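Local coordinates for Cag pathogenicity island protein (Cag10) (Helicobacter pylori 26695, PDB 6IQT) that forms part of the cag type IV secretion system as its VirB8 homologue, a membrane protein that probably supports assembly through its soluble VirB8-like domain, at the interface of chains A and B. Numbering follows the deposited sequence. Chains: chain A/B, Cag pathogenicity island protein (Cag10).

Three contacts are spread over the interface between two copies of the VirB8-like domain. Contacts 1 and 2 are the farthest apart, their C-alpha centres about 25 Å from each other, and contact 3 lies about 12 Å from each. A:Tyr134 belongs to contacts 1 and 3, and B:Asp118 to contacts 2 and 3. Helix 66-80 of chain A serves contacts 2 and 3, while helix 50-59 of chain B serves contacts 1 and 3. The interface is not an exact two-fold. The protein binds itself, but whether this pair is the one used in the secretion system the structure alone does not show.

Contact 1: the interface of chains A and B. Residues chain A 97, 99-100, 106, 134; chain B 51-52, 55-56, 148-149.
This salt-bridged polar patch joins a helix of one copy to a strand of the other in the crystal pair, possibly also in the secretion system. B:Asp52, on helix 50-59, puts its carboxylate against A:Arg106 from strand 105-117, and this pair buries the most surface here. The grip is side-on: NE of A:Arg106 reaches OD2 of B:Asp52 at 2.9 Å, and NH2 reaches OD1, also at 2.9 Å. Both oxygens use their syn lone pairs, the bonds are nearly straight, and the two planes lie 28° apart. CG of A:Arg106 sits anti to its backbone N (chi1 -171°), and bends at chi2 and chi3 turn the guanidinium toward the helix.

At another edge of the guanidinium, nearly in its plane, OE2 of A:Glu97 takes NH1 of A:Arg106 at 2.8 Å, so acids at two edges hold its rotation. CD1 of B:Ile149 caps one face. A:Val99 adds its CG1 methyl against CB of B:Asp52.

The donors round B:Asp52 would favour its ionised form. Its crowded OD2 takes, besides A:Arg106 NE, NE2 of B:Gln56 from above the carboxylate plane, while the phenol OH of A:Tyr134 meets the anti lone pair of B:Asp52 OD2 at 2.5 Å.

Contact 2: the interface of chains A and B. Residues chain A 67, 70-71, 74; chain B 117-121.
B:Met120, a selenomethionine in the loop after strand 105-117, hides the most surface here. Its CG stands anti to the carbonyl carbon (chi1 -81°), and the chain then bends at chi2 and chi3 so that the selenium and end methyl lie against helix 66-80 of chain A. SE of B:Met120 touches the CG2 methyl of A:Thr67 at 3.8 Å. CE of B:Met120 passes to CG of A:Met70, also selenomethionine, the two side chains crossing at about a right angle, and meets ND2 of A:Asn74 tip to tip at 3.7 Å.

A:Thr67 turns CG2, anti to its backbone N, toward the loop, packing it on CA of B:Thr119 at 3.7 Å.

One helical turn on, A:Arg71 runs extended from CG to NE and brings its guanidinium to the loop backbone. NH2 of A:Arg71 donates to two carbonyl oxygens: O of B:Thr119 at 2.7 Å, from above the carbonyl plane, and O of B:Glu121 at 2.8 Å, in its own carbonyl plane. Both bonds are bent, about 140° at the hydrogen, and NE adds a weak bond to O of B:Thr119. Within the loop, OG1 of B:Thr119 donates to OE2 of B:Glu121 at 2.5 Å, bracing the turn.

The loop of one copy thus docks on a helix of the other by apolar packing and hydrogen bonds to main-chain carbonyls, which depend on the loop's conformation, and appears to secure part of the pair's contact in this crystal.

Contact 3: the interface of chains A and B. Residues chain A 65, 68, 134, 157-160; chain B 46, 48-49, 53, 85, 87, 118.
The guanidinium of B:Arg85 is sandwiched: CG of A:Gln68 sits over the centre of one face at 3.8 Å, and CB of B:Ser46 lies toward the rim of the other. The amide of A:Gln68 stacks along it with the planes 19° apart. At its edge stand O of A:Ile159 and OD1 of A:Asp158. The salt bridge is tip to tip and end-on, planes 73° apart: NH2 of B:Arg85 reaches OD1 of A:Asp158 at 3.0 Å nearly along the C-O axis, and NH1 the same oxygen at 3.3 Å from above the carboxylate plane. The ring of A:Tyr134 carries CB of B:Ser49 over its centre as a CH-pi contact, with O of A:Asp158 at its edge.

OD2 of A:Asp158 accepts OG of B:Ser46 at 2.5 Å on its syn lone pair and OG of B:Ser49 at 2.8 Å from above the plane. N of A:Ile159 binds OD1 on its anti lone pair, orienting the acid. So many donors should keep A:Asp158 ionised.

ND2 of B:Asn48 donates to O of A:Phe157 at 2.9 Å, and a water links N of A:Gln68 with OD1 of B:Asp118. These polar anchors hold strand 154-163 and helix 66-80 of chain A against chain B, probably aligning the two domains.

Contact 1: the interface of chains A and B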
loop_
_atom_site.group_PDB
_atom_site.type_symbol
_atom_site.label_atom_id
_atom_site.label_comp_id
_atom_site.label_asym_id
_atom_site.label_seq_id
_atom_site.Cartn_x
_atom_site.Cartn_y
_atom_site.Cartn_z
ATOM N N GLU A 97 -10.564 7.708 -8.584
ATOM C CA GLU A 97 -9.971 8.515 -9.637
ATOM C C GLU A 97 -9.509 7.589 -10.748
ATOM O O GLU A 97 -8.842 6.583 -10.480
ATOM C CB GLU A 97 -8.798 9.335 -9.082
ATOM C CG GLU A 97 -8.341 10.482 -9.959
ATOM C CD GLU A 97 -7.648 11.602 -9.167
ATOM O OE1 GLU A 97 -7.960 12.787 -9.421
ATOM O OE2 GLU A 97 -6.795 11.306 -8.297
ATOM N N VAL A 99 -7.059 6.389 -13.462
ATOM C CA VAL A 99 -5.621 6.522 -13.697
ATOM C C VAL A 99 -5.418 7.002 -15.131
ATOM O O VAL A 99 -5.941 6.400 -16.077
ATOM C CB VAL A 99 -4.894 5.190 -13.436
ATOM C CG1 VAL A 99 -3.408 5.287 -13.810
ATOM C CG2 VAL A 99 -5.020 4.785 -11.967
ATOM N N LYS A 100 -4.671 8.094 -15.290
ATOM C CA LYS A 100 -4.449 8.693 -16.606
ATOM C C LYS A 100 -3.780 7.717 -17.571
ATOM O O LYS A 100 -2.868 6.973 -17.197
ATOM C CB LYS A 100 -3.589 9.949 -16.464
ATOM C CG LYS A 100 -4.239 11.059 -15.650
ATOM C CD LYS A 100 -4.157 12.392 -16.373
ATOM C CE LYS A 100 -5.256 12.526 -17.426
ATOM N NZ LYS A 100 -6.613 12.338 -16.852
ATOM N N ARG A 106 -8.319 3.979 -9.570
ATOM C CA ARG A 106 -7.718 3.949 -8.238
ATOM C C ARG A 106 -8.772 4.271 -7.180
ATOM O O ARG A 106 -9.454 5.290 -7.274
ATOM C CB ARG A 106 -6.573 4.966 -8.149
ATOM C CG ARG A 106 -5.739 4.867 -6.865
ATOM C CD ARG A 106 -5.335 6.245 -6.353
ATOM N NE ARG A 106 -4.681 7.063 -7.368
ATOM C CZ ARG A 106 -5.041 8.312 -7.655
ATOM N NH1 ARG A 106 -6.061 8.874 -7.019
ATOM N NH2 ARG A 106 -4.389 9.001 -8.578
ATOM N N TYR A 134 -6.282 -0.803 -7.261
ATOM C CA TYR A 134 -6.476 -0.506 -8.671
ATOM C C TYR A 134 -7.320 -1.620 -9.266
ATOM O O TYR A 134 -7.012 -2.799 -9.069
ATOM C CB TYR A 134 -5.128 -0.399 -9.387
ATOM C CG TYR A 134 -4.238 0.703 -8.847
ATOM C CD1 TYR A 134 -3.496 0.534 -7.687
ATOM C CD2 TYR A 134 -4.151 1.920 -9.501
ATOM C CE1 TYR A 134 -2.672 1.569 -7.197
ATOM C CE2 TYR A 134 -3.362 2.941 -9.018
ATOM C CZ TYR A 134 -2.619 2.764 -7.876
ATOM O OH TYR A 134 -1.823 3.801 -7.422
ATOM N N ARG B 51 2.595 3.967 -13.516
ATOM C CA ARG B 51 2.436 5.361 -13.924
ATOM C C ARG B 51 1.673 6.167 -12.870
ATOM O O ARG B 51 1.942 7.355 -12.676
ATOM C CB ARG B 51 1.761 5.472 -15.297
ATOM C CG ARG B 51 0.413 4.807 -15.439
ATOM C CD ARG B 51 0.347 3.879 -16.668
ATOM N NE ARG B 51 0.561 4.548 -17.954
ATOM C CZ ARG B 51 1.533 4.236 -18.809
ATOM N NH1 ARG B 51 2.404 3.274 -18.515
ATOM N NH2 ARG B 51 1.639 4.897 -19.954
ATOM N N ASP B 52 0.740 5.547 -12.151
ATOM C CA ASP B 52 0.070 6.272 -11.077
ATOM C C ASP B 52 1.000 6.499 -9.889
ATOM O O ASP B 52 0.931 7.553 -9.250
ATOM C CB ASP B 52 -1.195 5.537 -10.641
ATOM C CG ASP B 52 -2.057 6.376 -9.752
ATOM O OD1 ASP B 52 -2.559 7.433 -10.217
ATOM O OD2 ASP B 52 -2.222 6.014 -8.570
ATOM N N ASP B 55 2.816 9.541 -10.848
ATOM C CA ASP B 55 1.921 10.687 -10.676
ATOM C C ASP B 55 1.801 11.088 -9.213
ATOM O O ASP B 55 1.886 12.274 -8.873
ATOM C CB ASP B 55 0.528 10.357 -11.223
ATOM C CG ASP B 55 0.459 10.430 -12.735
ATOM O OD1 ASP B 55 1.477 10.800 -13.363
ATOM O OD2 ASP B 55 -0.609 10.100 -13.298
ATOM N N GLN B 56 1.562 10.112 -8.331
ATOM C CA GLN B 56 1.412 10.441 -6.916
ATOM C C GLN B 56 2.692 11.046 -6.349
ATOM O O GLN B 56 2.643 12.017 -5.579
ATOM C CB GLN B 56 1.028 9.193 -6.133
ATOM C CG GLN B 56 -0.329 8.600 -6.514
ATOM C CD GLN B 56 -0.759 7.588 -5.498
ATOM O OE1 GLN B 56 -0.622 7.822 -4.304
ATOM N NE2 GLN B 56 -1.249 6.452 -5.952
ATOM N N ILE B 148 -7.075 14.266 -3.182
ATOM C CA ILE B 148 -7.281 12.850 -2.880
ATOM C C ILE B 148 -5.957 12.214 -2.485
ATOM O O ILE B 148 -5.875 11.448 -1.520
ATOM C CB ILE B 148 -7.916 12.126 -4.081
ATOM C CG1 ILE B 148 -9.336 12.642 -4.326
ATOM C CG2 ILE B 148 -7.927 10.614 -3.849
ATOM C CD1 ILE B 148 -9.971 12.071 -5.588
ATOM N N ILE B 149 -4.890 12.561 -3.203
ATOM C CA ILE B 149 -3.597 11.896 -3.052
ATOM C C ILE B 149 -2.800 12.477 -1.888
ATOM O O ILE B 149 -2.084 11.751 -1.180
ATOM C CB ILE B 149 -2.835 12.006 -4.388
ATOM C CG1 ILE B 149 -3.500 11.093 -5.420
ATOM C CG2 ILE B 149 -1.327 11.757 -4.222
ATOM C CD1 ILE B 149 -3.628 9.645 -4.938
#

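Contact 2: the interface of chains A and B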
loop_
_atom_site.group_PDB
_atom_site.type_symbol
_atom_site.label_atom_id
_atom_site.label_comp_id
_atom_site.label_asym_id
_atom_site.label_seq_id
_atom_site.Cartn_x
_atom_site.Cartn_y
_atom_site.Cartn_z
ATOM N N THR A 67 -0.805 -13.814 -7.242
ATOM C CA THR A 67 0.323 -14.224 -6.417
ATOM C C THR A 67 0.481 -13.327 -5.201
ATOM O O THR A 67 0.693 -13.810 -4.083
ATOM C CB THR A 67 1.589 -14.224 -7.263
ATOM O OG1 THR A 67 1.523 -15.336 -8.168
ATOM C CG2 THR A 67 2.798 -14.352 -6.395
HETATM N N MSE A 70 -2.127 -14.073 -2.695
HETATM C CA MSE A 70 -1.805 -15.317 -1.994
HETATM C C MSE A 70 -0.716 -15.106 -0.918
HETATM O O MSE A 70 -0.782 -15.701 0.166
HETATM C CB MSE A 70 -1.365 -16.396 -2.998
HETATM C CG MSE A 70 -1.226 -17.770 -2.360
HETATM SE SE MSE A 70 -2.953 -18.402 -1.687
HETATM C CE MSE A 70 -2.937 -20.194 -2.367
ATOM N N ARG A 71 0.266 -14.245 -1.200
ATOM C CA ARG A 71 1.284 -13.954 -0.188
ATOM C C ARG A 71 0.670 -13.297 1.042
ATOM O O ARG A 71 1.067 -13.586 2.180
ATOM C CB ARG A 71 2.383 -13.068 -0.770
ATOM C CG ARG A 71 3.294 -13.780 -1.746
ATOM C CD ARG A 71 4.400 -12.845 -2.250
ATOM N NE ARG A 71 5.379 -13.564 -3.059
ATOM C CZ ARG A 71 6.456 -14.169 -2.568
ATOM N NH1 ARG A 71 6.708 -14.128 -1.268
ATOM N NH2 ARG A 71 7.288 -14.814 -3.380
ATOM N N ASN A 74 -1.291 -15.960 2.971
ATOM C CA ASN A 74 -0.405 -16.849 3.730
ATOM C C ASN A 74 0.177 -16.164 4.961
ATOM O O ASN A 74 0.411 -16.825 5.982
ATOM C CB ASN A 74 0.729 -17.364 2.839
ATOM C CG ASN A 74 0.260 -18.417 1.842
ATOM O OD1 ASN A 74 -0.733 -19.112 2.073
ATOM N ND2 ASN A 74 0.961 -18.529 0.727
ATOM N N PRO B 117 10.151 -11.647 -5.367
ATOM C CA PRO B 117 9.692 -12.097 -6.682
ATOM C C PRO B 117 8.172 -12.084 -6.691
ATOM O O PRO B 117 7.522 -12.414 -5.692
ATOM C CB PRO B 117 10.258 -13.519 -6.796
ATOM C CG PRO B 117 10.408 -13.968 -5.397
ATOM C CD PRO B 117 10.739 -12.745 -4.581
ATOM N N ASP B 118 7.607 -11.627 -7.793
ATOM C CA ASP B 118 6.148 -11.640 -7.919
ATOM C C ASP B 118 5.705 -13.015 -8.412
ATOM O O ASP B 118 4.969 -13.160 -9.385
ATOM C CB ASP B 118 5.676 -10.516 -8.841
ATOM C CG ASP B 118 4.157 -10.242 -8.737
ATOM O OD1 ASP B 118 3.582 -10.265 -7.618
ATOM O OD2 ASP B 118 3.538 -9.982 -9.791
ATOM N N THR B 119 6.208 -14.044 -7.720
ATOM C CA THR B 119 5.957 -15.457 -7.988
ATOM C C THR B 119 5.745 -16.138 -6.640
ATOM O O THR B 119 5.836 -15.504 -5.587
ATOM C CB THR B 119 7.127 -16.126 -8.734
ATOM O OG1 THR B 119 8.296 -16.131 -7.895
ATOM C CG2 THR B 119 7.461 -15.413 -10.038
HETATM N N MSE B 120 5.483 -17.439 -6.652
HETATM C CA MSE B 120 5.305 -18.132 -5.371
HETATM C C MSE B 120 6.653 -18.580 -4.773
HETATM O O MSE B 120 6.681 -19.307 -3.785
HETATM C CB MSE B 120 4.365 -19.343 -5.524
HETATM C CG MSE B 120 2.861 -19.003 -5.520
HETATM SE SE MSE B 120 2.361 -17.539 -4.314
HETATM C CE MSE B 120 2.530 -18.407 -2.571
ATOM N N GLU B 121 7.764 -18.117 -5.341
ATOM C CA GLU B 121 9.085 -18.561 -4.894
ATOM C C GLU B 121 9.420 -18.090 -3.479
ATOM O O GLU B 121 9.038 -17.001 -3.039
ATOM C CB GLU B 121 10.169 -18.075 -5.852
ATOM C CG GLU B 121 10.073 -18.683 -7.234
ATOM C CD GLU B 121 10.953 -17.951 -8.230
ATOM O OE1 GLU B 121 12.082 -18.430 -8.475
ATOM O OE2 GLU B 121 10.519 -16.886 -8.743
#

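Contact 3: the interface of chains A and B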
loop_
_atom_site.group_PDB
_atom_site.type_symbol
_atom_site.label_atom_id
_atom_site.label_comp_id
_atom_site.label_asym_id
_atom_site.label_seq_id
_atom_site.Cartn_x
_atom_site.Cartn_y
_atom_site.Cartn_z
ATOM N N PHE A 65 -2.321 -10.310 -10.387
ATOM C CA PHE A 65 -2.283 -9.949 -8.980
ATOM C C PHE A 65 -2.462 -11.141 -8.040
ATOM O O PHE A 65 -2.305 -10.980 -6.823
ATOM C CB PHE A 65 -3.368 -8.880 -8.704
ATOM C CG PHE A 65 -3.367 -8.354 -7.298
ATOM C CD1 PHE A 65 -2.304 -7.588 -6.829
ATOM C CD2 PHE A 65 -4.415 -8.648 -6.434
ATOM C CE1 PHE A 65 -2.287 -7.110 -5.525
ATOM C CE2 PHE A 65 -4.407 -8.180 -5.131
ATOM C CZ PHE A 65 -3.342 -7.407 -4.676
ATOM N N GLN A 68 0.367 -12.014 -5.389
ATOM C CA GLN A 68 0.493 -11.114 -4.249
ATOM C C GLN A 68 -0.659 -11.293 -3.259
ATOM O O GLN A 68 -0.450 -11.260 -2.038
ATOM C CB GLN A 68 0.581 -9.671 -4.755
ATOM C CG GLN A 68 0.631 -8.628 -3.661
ATOM C CD GLN A 68 1.880 -8.723 -2.817
ATOM O OE1 GLN A 68 2.862 -9.375 -3.191
ATOM N NE2 GLN A 68 1.847 -8.085 -1.662
ATOM N N TYR A 134 -6.282 -0.803 -7.261
ATOM C CA TYR A 134 -6.476 -0.506 -8.671
ATOM C C TYR A 134 -7.320 -1.620 -9.266
ATOM O O TYR A 134 -7.012 -2.799 -9.069
ATOM C CB TYR A 134 -5.128 -0.399 -9.387
ATOM C CG TYR A 134 -4.238 0.703 -8.847
ATOM C CD1 TYR A 134 -3.496 0.534 -7.687
ATOM C CD2 TYR A 134 -4.151 1.920 -9.501
ATOM C CE1 TYR A 134 -2.672 1.569 -7.197
ATOM C CE2 TYR A 134 -3.362 2.941 -9.018
ATOM C CZ TYR A 134 -2.619 2.764 -7.876
ATOM O OH TYR A 134 -1.823 3.801 -7.422
ATOM N N PHE A 157 -6.057 -5.258 -9.687
ATOM C CA PHE A 157 -4.777 -5.392 -10.372
ATOM C C PHE A 157 -3.592 -5.038 -9.504
ATOM O O PHE A 157 -2.473 -5.460 -9.814
ATOM C CB PHE A 157 -4.737 -4.503 -11.622
ATOM C CG PHE A 157 -5.508 -5.058 -12.773
ATOM C CD1 PHE A 157 -6.901 -5.108 -12.735
ATOM C CD2 PHE A 157 -4.850 -5.529 -13.904
ATOM C CE1 PHE A 157 -7.629 -5.632 -13.812
ATOM C CE2 PHE A 157 -5.571 -6.045 -14.987
ATOM C CZ PHE A 157 -6.962 -6.095 -14.938
ATOM N N ASP A 158 -3.805 -4.285 -8.434
ATOM C CA ASP A 158 -2.705 -3.863 -7.577
ATOM C C ASP A 158 -3.276 -3.329 -6.280
ATOM O O ASP A 158 -4.451 -2.949 -6.209
ATOM C CB ASP A 158 -1.854 -2.792 -8.257
ATOM C CG ASP A 158 -0.366 -2.935 -7.937
ATOM O OD1 ASP A 158 -0.026 -3.541 -6.890
ATOM O OD2 ASP A 158 0.459 -2.446 -8.745
ATOM N N ILE A 159 -2.418 -3.269 -5.259
ATOM C CA ILE A 159 -2.798 -2.726 -3.964
ATOM C C ILE A 159 -1.567 -2.069 -3.354
ATOM O O ILE A 159 -0.430 -2.486 -3.599
ATOM C CB ILE A 159 -3.386 -3.816 -3.033
ATOM C CG1 ILE A 159 -4.086 -3.191 -1.824
ATOM C CG2 ILE A 159 -2.308 -4.797 -2.561
ATOM C CD1 ILE A 159 -4.811 -4.228 -0.947
ATOM N N GLN A 160 -1.799 -1.024 -2.570
ATOM C CA GLN A 160 -0.739 -0.367 -1.806
ATOM C C GLN A 160 -1.314 -0.081 -0.430
ATOM O O GLN A 160 -2.485 0.294 -0.315
ATOM C CB GLN A 160 -0.257 0.929 -2.477
ATOM C CG GLN A 160 0.462 0.724 -3.825
ATOM C CD GLN A 160 1.706 -0.179 -3.720
ATOM O OE1 GLN A 160 2.487 -0.080 -2.766
ATOM N NE2 GLN A 160 1.888 -1.062 -4.708
ATOM N N SER B 46 5.771 -1.606 -8.171
ATOM C CA SER B 46 4.793 -2.594 -8.605
ATOM C C SER B 46 4.518 -2.326 -10.077
ATOM O O SER B 46 4.295 -1.174 -10.451
ATOM C CB SER B 46 3.491 -2.484 -7.779
ATOM O OG SER B 46 2.597 -3.502 -8.150
ATOM N N ASN B 48 1.933 -3.050 -12.184
ATOM C CA ASN B 48 0.623 -2.695 -12.728
ATOM C C ASN B 48 0.218 -1.242 -12.466
ATOM O O ASN B 48 -0.613 -0.699 -13.203
ATOM C CB ASN B 48 -0.439 -3.632 -12.162
ATOM C CG ASN B 48 -0.504 -4.939 -12.908
ATOM O OD1 ASN B 48 -0.063 -5.021 -14.049
ATOM N ND2 ASN B 48 -1.044 -5.971 -12.266
ATOM N N SER B 49 0.745 -0.604 -11.418
ATOM C CA SER B 49 0.346 0.763 -11.100
ATOM C C SER B 49 1.480 1.769 -11.284
ATOM O O SER B 49 1.440 2.850 -10.684
ATOM C CB SER B 49 -0.200 0.835 -9.669
ATOM O OG SER B 49 0.730 0.295 -8.732
ATOM N N ARG B 53 1.872 5.534 -9.584
ATOM C CA ARG B 53 2.889 5.751 -8.554
ATOM C C ARG B 53 3.717 6.984 -8.874
ATOM O O ARG B 53 3.954 7.836 -8.009
ATOM C CB ARG B 53 3.782 4.514 -8.426
ATOM C CG ARG B 53 4.997 4.674 -7.480
ATOM C CD ARG B 53 5.872 3.407 -7.467
ATOM N NE ARG B 53 5.093 2.214 -7.115
ATOM C CZ ARG B 53 5.009 1.701 -5.893
ATOM N NH1 ARG B 53 5.647 2.267 -4.873
ATOM N NH2 ARG B 53 4.258 0.630 -5.680
ATOM N N ARG B 85 8.281 -7.204 -7.003
ATOM C CA ARG B 85 7.676 -6.124 -6.239
ATOM C C ARG B 85 8.657 -5.630 -5.186
ATOM O O ARG B 85 9.496 -6.391 -4.701
ATOM C CB ARG B 85 6.379 -6.573 -5.550
ATOM C CG ARG B 85 5.373 -7.178 -6.489
ATOM C CD ARG B 85 4.113 -7.607 -5.747
ATOM N NE ARG B 85 3.456 -6.471 -5.118
ATOM C CZ ARG B 85 2.424 -5.818 -5.650
ATOM N NH1 ARG B 85 1.917 -6.197 -6.825
ATOM N NH2 ARG B 85 1.893 -4.798 -4.996
ATOM N N GLU B 87 8.567 -3.139 -1.499
ATOM C CA GLU B 87 7.861 -2.359 -0.490
ATOM C C GLU B 87 8.887 -1.672 0.404
ATOM O O GLU B 87 9.889 -2.278 0.803
ATOM C CB GLU B 87 6.924 -3.243 0.351
ATOM C CG GLU B 87 5.762 -3.841 -0.428
ATOM C CD GLU B 87 5.452 -5.278 -0.017
ATOM O OE1 GLU B 87 5.520 -6.176 -0.891
ATOM O OE2 GLU B 87 5.139 -5.511 1.175
ATOM N N ASP B 118 7.607 -11.627 -7.793
ATOM C CA ASP B 118 6.148 -11.640 -7.919
ATOM C C ASP B 118 5.705 -13.015 -8.412
ATOM O O ASP B 118 4.969 -13.160 -9.385
ATOM C CB ASP B 118 5.676 -10.516 -8.841
ATOM C CG ASP B 118 4.157 -10.242 -8.737
ATOM O OD1 ASP B 118 3.582 -10.265 -7.618
ATOM O OD2 ASP B 118 3.538 -9.982 -9.791
HETATM O O HOH W 1 0.890 -11.015 -8.053
HETATM O O HOH W 2 1.469 -4.112 -1.931
HETATM O O HOH W 3 4.863 -0.539 -2.763
#